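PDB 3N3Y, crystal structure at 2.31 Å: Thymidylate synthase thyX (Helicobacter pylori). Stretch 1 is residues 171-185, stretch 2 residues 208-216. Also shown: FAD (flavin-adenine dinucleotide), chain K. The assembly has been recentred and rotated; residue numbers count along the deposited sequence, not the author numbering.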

# COMPACT_ATOMS: atom_id res chain seq x y z
N ASN A 171 5.05 10.24 3.93
CA ASN A 171 6.26 9.92 4.66
C ASN A 171 7.52 10.23 3.85
O ASN A 171 7.44 10.47 2.65
CB ASN A 171 6.24 8.48 5.21
CG ASN A 171 6.49 7.41 4.15
OD1 ASN A 171 7.34 7.55 3.28
ND2 ASN A 171 5.76 6.32 4.26
N ALA A 172 8.69 10.23 4.50
CA ALA A 172 9.93 10.72 3.85
C ALA A 172 10.41 9.85 2.71
O ALA A 172 10.95 10.36 1.74
CB ALA A 172 11.03 10.91 4.86
N ARG A 173 10.21 8.55 2.80
CA ARG A 173 10.59 7.65 1.73
C ARG A 173 9.73 7.86 0.48
O ARG A 173 10.22 7.84 -0.65
CB ARG A 173 10.50 6.22 2.19
CG ARG A 173 10.93 5.19 1.16
CD ARG A 173 10.76 3.78 1.72
NE ARG A 173 11.45 2.79 0.91
CZ ARG A 173 11.21 1.48 0.93
NH1 ARG A 173 10.27 0.99 1.74
NH2 ARG A 173 11.90 0.67 0.14
N SER A 174 8.43 8.03 0.68
CA SER A 174 7.54 8.27 -0.45
C SER A 174 7.78 9.66 -1.00
O SER A 174 7.79 9.87 -2.21
CB SER A 174 6.08 8.11 -0.04
OG SER A 174 5.26 8.11 -1.19
N LEU A 175 8.00 10.62 -0.11
CA LEU A 175 8.31 11.99 -0.54
C LEU A 175 9.55 12.02 -1.41
O LEU A 175 9.58 12.76 -2.39
CB LEU A 175 8.45 12.95 0.65
CG LEU A 175 8.68 14.42 0.29
CD1 LEU A 175 7.61 14.96 -0.67
CD2 LEU A 175 8.71 15.24 1.56
N GLN A 176 10.56 11.21 -1.09
CA GLN A 176 11.75 11.17 -1.95
C GLN A 176 11.39 10.73 -3.36
O GLN A 176 11.86 11.32 -4.32
CB GLN A 176 12.83 10.23 -1.40
CG GLN A 176 13.55 10.74 -0.18
CD GLN A 176 14.71 9.83 0.22
OE1 GLN A 176 15.70 10.27 0.81
NE2 GLN A 176 14.59 8.55 -0.11
N ASN A 177 10.60 9.66 -3.46
CA ASN A 177 10.12 9.14 -4.74
C ASN A 177 9.39 10.25 -5.52
O ASN A 177 9.76 10.57 -6.64
CB ASN A 177 9.23 7.90 -4.52
CG ASN A 177 8.74 7.25 -5.84
OD1 ASN A 177 9.54 6.89 -6.72
ND2 ASN A 177 7.42 7.09 -5.98
N LEU A 178 8.38 10.85 -4.90
CA LEU A 178 7.65 11.97 -5.48
C LEU A 178 8.58 13.05 -6.04
O LEU A 178 8.45 13.43 -7.21
CB LEU A 178 6.70 12.59 -4.44
CG LEU A 178 5.79 13.73 -4.93
CD1 LEU A 178 5.03 13.31 -6.17
CD2 LEU A 178 4.80 14.16 -3.84
N LEU A 179 9.51 13.54 -5.22
CA LEU A 179 10.41 14.62 -5.62
C LEU A 179 11.25 14.23 -6.82
O LEU A 179 11.45 15.04 -7.73
CB LEU A 179 11.31 15.05 -4.47
CG LEU A 179 10.60 15.68 -3.28
CD1 LEU A 179 11.62 16.13 -2.25
CD2 LEU A 179 9.74 16.84 -3.71
N THR A 180 11.73 12.99 -6.84
CA THR A 180 12.52 12.51 -7.96
C THR A 180 11.72 12.47 -9.28
O THR A 180 12.16 12.99 -10.29
CB THR A 180 13.09 11.12 -7.67
OG1 THR A 180 13.88 11.20 -6.48
CG2 THR A 180 13.96 10.62 -8.82
N LEU A 181 10.55 11.83 -9.25
CA LEU A 181 9.72 11.68 -10.45
C LEU A 181 9.20 13.03 -10.99
O LEU A 181 9.10 13.21 -12.20
CB LEU A 181 8.53 10.73 -10.17
CG LEU A 181 8.80 9.22 -10.06
CD1 LEU A 181 7.67 8.50 -9.35
CD2 LEU A 181 9.05 8.59 -11.42
N ARG A 182 8.86 13.95 -10.10
CA ARG A 182 8.14 15.15 -10.50
C ARG A 182 9.01 16.40 -10.68
O ARG A 182 8.53 17.40 -11.20
CB ARG A 182 6.97 15.43 -9.54
CG ARG A 182 5.98 14.27 -9.43
CD ARG A 182 5.36 13.95 -10.78
NE ARG A 182 4.32 12.93 -10.66
CZ ARG A 182 3.53 12.52 -11.66
NH1 ARG A 182 3.64 13.07 -12.86
NH2 ARG A 182 2.63 11.57 -11.45
N SER A 183 10.27 16.34 -10.26
CA SER A 183 11.22 17.42 -10.49
C SER A 183 11.99 17.16 -11.78
O SER A 183 12.81 17.97 -12.21
CB SER A 183 12.19 17.57 -9.30
OG SER A 183 13.12 16.50 -9.25
N SER A 184 11.74 16.00 -12.38
CA SER A 184 12.37 15.63 -13.65
C SER A 184 11.95 16.55 -14.81
O SER A 184 10.90 17.21 -14.76
CB SER A 184 11.98 14.21 -13.99
OG SER A 184 11.93 14.05 -15.39
N ASN A 185 12.76 16.58 -15.87
CA ASN A 185 12.41 17.39 -17.04
C ASN A 185 11.34 16.74 -17.91
O ASN A 185 10.83 17.36 -18.82
CB ASN A 185 13.64 17.71 -17.89
CG ASN A 185 14.28 16.45 -18.45
OD1 ASN A 185 14.92 15.70 -17.72
ND2 ASN A 185 14.08 16.21 -19.74
N TYR A 208 18.16 18.30 4.08
CA TYR A 208 19.33 17.59 3.56
C TYR A 208 19.03 16.16 3.11
O TYR A 208 19.77 15.59 2.32
CB TYR A 208 20.45 17.56 4.59
CG TYR A 208 20.17 16.67 5.77
CD1 TYR A 208 19.21 17.02 6.71
CD2 TYR A 208 20.88 15.48 5.95
CE1 TYR A 208 18.95 16.21 7.79
CE2 TYR A 208 20.63 14.67 7.03
CZ TYR A 208 19.66 15.04 7.95
OH TYR A 208 19.39 14.25 9.04
N LEU A 209 17.93 15.59 3.61
CA LEU A 209 17.57 14.22 3.25
C LEU A 209 17.04 14.17 1.83
O LEU A 209 17.11 13.13 1.18
CB LEU A 209 16.50 13.67 4.20
CG LEU A 209 16.89 13.64 5.67
CD1 LEU A 209 15.69 13.23 6.50
CD2 LEU A 209 18.06 12.70 5.89
N PHE A 210 16.53 15.30 1.36
CA PHE A 210 15.82 15.36 0.09
C PHE A 210 16.57 16.15 -0.95
O PHE A 210 16.27 16.05 -2.13
CB PHE A 210 14.43 15.98 0.30
CG PHE A 210 13.61 15.26 1.31
CD1 PHE A 210 12.92 14.10 0.97
CD2 PHE A 210 13.53 15.73 2.62
CE1 PHE A 210 12.15 13.42 1.91
CE2 PHE A 210 12.76 15.06 3.57
CZ PHE A 210 12.07 13.89 3.21
N GLU A 211 17.56 16.92 -0.51
CA GLU A 211 18.23 17.89 -1.38
C GLU A 211 18.59 17.32 -2.76
O GLU A 211 18.47 18.02 -3.78
CB GLU A 211 19.47 18.48 -0.69
CG GLU A 211 20.46 17.42 -0.21
CD GLU A 211 21.54 18.00 0.71
OE1 GLU A 211 21.95 17.29 1.67
OE2 GLU A 211 21.97 19.15 0.47
N ASP A 212 19.02 16.06 -2.79
CA ASP A 212 19.57 15.46 -4.00
C ASP A 212 18.54 14.77 -4.91
O ASP A 212 18.87 14.41 -6.05
CB ASP A 212 20.70 14.48 -3.62
CG ASP A 212 21.72 15.12 -2.68
OD1 ASP A 212 22.17 16.26 -2.94
OD2 ASP A 212 22.08 14.47 -1.66
N CYS A 213 17.32 14.59 -4.42
CA CYS A 213 16.21 14.11 -5.26
C CYS A 213 15.97 15.05 -6.45
O CYS A 213 15.73 14.60 -7.57
CB CYS A 213 14.90 14.00 -4.46
SG CYS A 213 14.90 12.82 -3.08
N LEU A 214 16.05 16.35 -6.17
CA LEU A 214 15.80 17.41 -7.15
C LEU A 214 16.94 17.56 -8.16
O LEU A 214 16.79 18.24 -9.18
CB LEU A 214 15.58 18.74 -6.44
CG LEU A 214 14.52 18.77 -5.34
CD1 LEU A 214 14.50 20.13 -4.66
CD2 LEU A 214 13.16 18.44 -5.92
N LYS A 215 18.08 16.94 -7.87
CA LYS A 215 19.23 16.95 -8.77
C LYS A 215 19.03 15.95 -9.91
O LYS A 215 18.82 14.75 -9.68
CB LYS A 215 20.52 16.62 -8.01
CG LYS A 215 20.91 17.63 -6.94
CD LYS A 215 22.20 17.23 -6.23
CE LYS A 215 22.60 18.26 -5.18
NZ LYS A 215 23.79 17.84 -4.37
N HIS A 216 19.08 16.46 -11.14
CA HIS A 216 18.97 15.61 -12.32
C HIS A 216 20.09 15.95 -13.31
O HIS A 216 20.60 17.08 -13.33
CB HIS A 216 17.59 15.76 -12.98
CG HIS A 216 16.44 15.31 -12.13
ND1 HIS A 216 16.11 13.98 -11.96
CD2 HIS A 216 15.54 16.01 -11.40
CE1 HIS A 216 15.06 13.88 -11.17
NE2 HIS A 216 14.69 15.10 -10.81
OXT HIS A 216 20.51 15.11 -14.11
PA FAD K . 7.71 -3.74 0.08
O1A FAD K . 7.13 -4.93 -0.67
O2A FAD K . 7.21 -3.62 1.51
O5B FAD K . 7.37 -2.40 -0.70
C5B FAD K . 7.56 -2.33 -2.10
C4B FAD K . 7.84 -0.88 -2.43
O4B FAD K . 6.70 -0.11 -2.08
C3B FAD K . 9.00 -0.34 -1.59
O3B FAD K . 10.23 -0.48 -2.25
C2B FAD K . 8.61 1.11 -1.37
O2B FAD K . 8.97 1.86 -2.50
C1B FAD K . 7.10 1.06 -1.41
N9A FAD K . 6.44 1.12 -0.10
C8A FAD K . 5.70 0.13 0.50
N7A FAD K . 5.24 0.60 1.68
C5A FAD K . 5.69 1.87 1.84
C6A FAD K . 5.54 2.81 2.85
N6A FAD K . 4.67 2.61 3.84
N1A FAD K . 6.13 4.05 2.72
C2A FAD K . 6.87 4.35 1.60
N3A FAD K . 7.03 3.41 0.61
C4A FAD K . 6.44 2.21 0.73
N1 FAD K . 14.25 -4.72 8.46
C2 FAD K . 14.44 -4.40 9.79
O2 FAD K . 13.53 -3.96 10.46
N3 FAD K . 15.68 -4.57 10.38
C4 FAD K . 16.73 -5.07 9.65
O4 FAD K . 17.82 -5.20 10.20
C4X FAD K . 16.56 -5.41 8.31
N5 FAD K . 17.62 -5.90 7.57
C5X FAD K . 17.41 -6.24 6.25
C6 FAD K . 18.47 -6.75 5.50
C7 FAD K . 18.29 -7.09 4.17
C7M FAD K . 19.44 -7.64 3.38
C8 FAD K . 17.04 -6.92 3.57
C8M FAD K . 16.84 -7.28 2.13
C9 FAD K . 15.97 -6.40 4.31
C9A FAD K . 16.15 -6.06 5.65
N10 FAD K . 15.10 -5.55 6.39
C10 FAD K . 15.30 -5.23 7.72
C1' FAD K . 13.72 -5.39 5.79
C2' FAD K . 13.54 -4.14 4.94
O2' FAD K . 13.76 -2.98 5.72
C3' FAD K . 12.13 -4.10 4.33
O3' FAD K . 11.13 -4.00 5.32
C4' FAD K . 11.83 -5.30 3.43
O4' FAD K . 12.96 -5.57 2.65
C5' FAD K . 10.74 -4.94 2.44
O5' FAD K . 11.32 -4.02 1.51
P FAD K . 10.41 -2.96 0.70
O1P FAD K . 11.23 -2.27 -0.36
O2P FAD K . 9.82 -1.99 1.68
O3P FAD K . 9.32 -3.89 -0.04

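This is a mainly apolar contact between a helix and the C-terminal segment of the same chain, closed at one end by a hydrogen bond from the terminal histidine.

Phe-210 fills one end of the contact. Its CA-to-CB bond points sideways, but chi1 near -56° (m) brings the ring to the helix. Leu-175 CD2 lies over one ring face, 4.2 Å from the centroid, in a CH-pi contact. Ala-172 CB packs 3.6 Å from Phe-210 CZ, and Ala-172 O sits at the ring edge, 3.3 Å from Phe-210 CE1.

Leu-179 occupies the middle. Leu-179 CD1 is 3.8 Å from Phe-210 CB, and Leu-179 CB is 3.7 Å from Cys-213 CB and 4.1 Å from Leu-214 CD2. The backbones come close here: Thr-180 CA and Cys-213 CA are 4.8 Å apart. Thr-180 OG1 donates back to Gln-176 O within the helix.

At the other end, His-216 NE2 donates to Ser-183 OG at 2.6 Å. Ser-183 OG in turn donates to Leu-179 O at 2.7 Å, so the hydroxyl links the imidazole to the helix backbone. Ser-184 CA lies over one face of the His-216 ring, 3.9 Å from its centroid. His-216 is exposed and poorly ordered, so the distances to its ring are less certain.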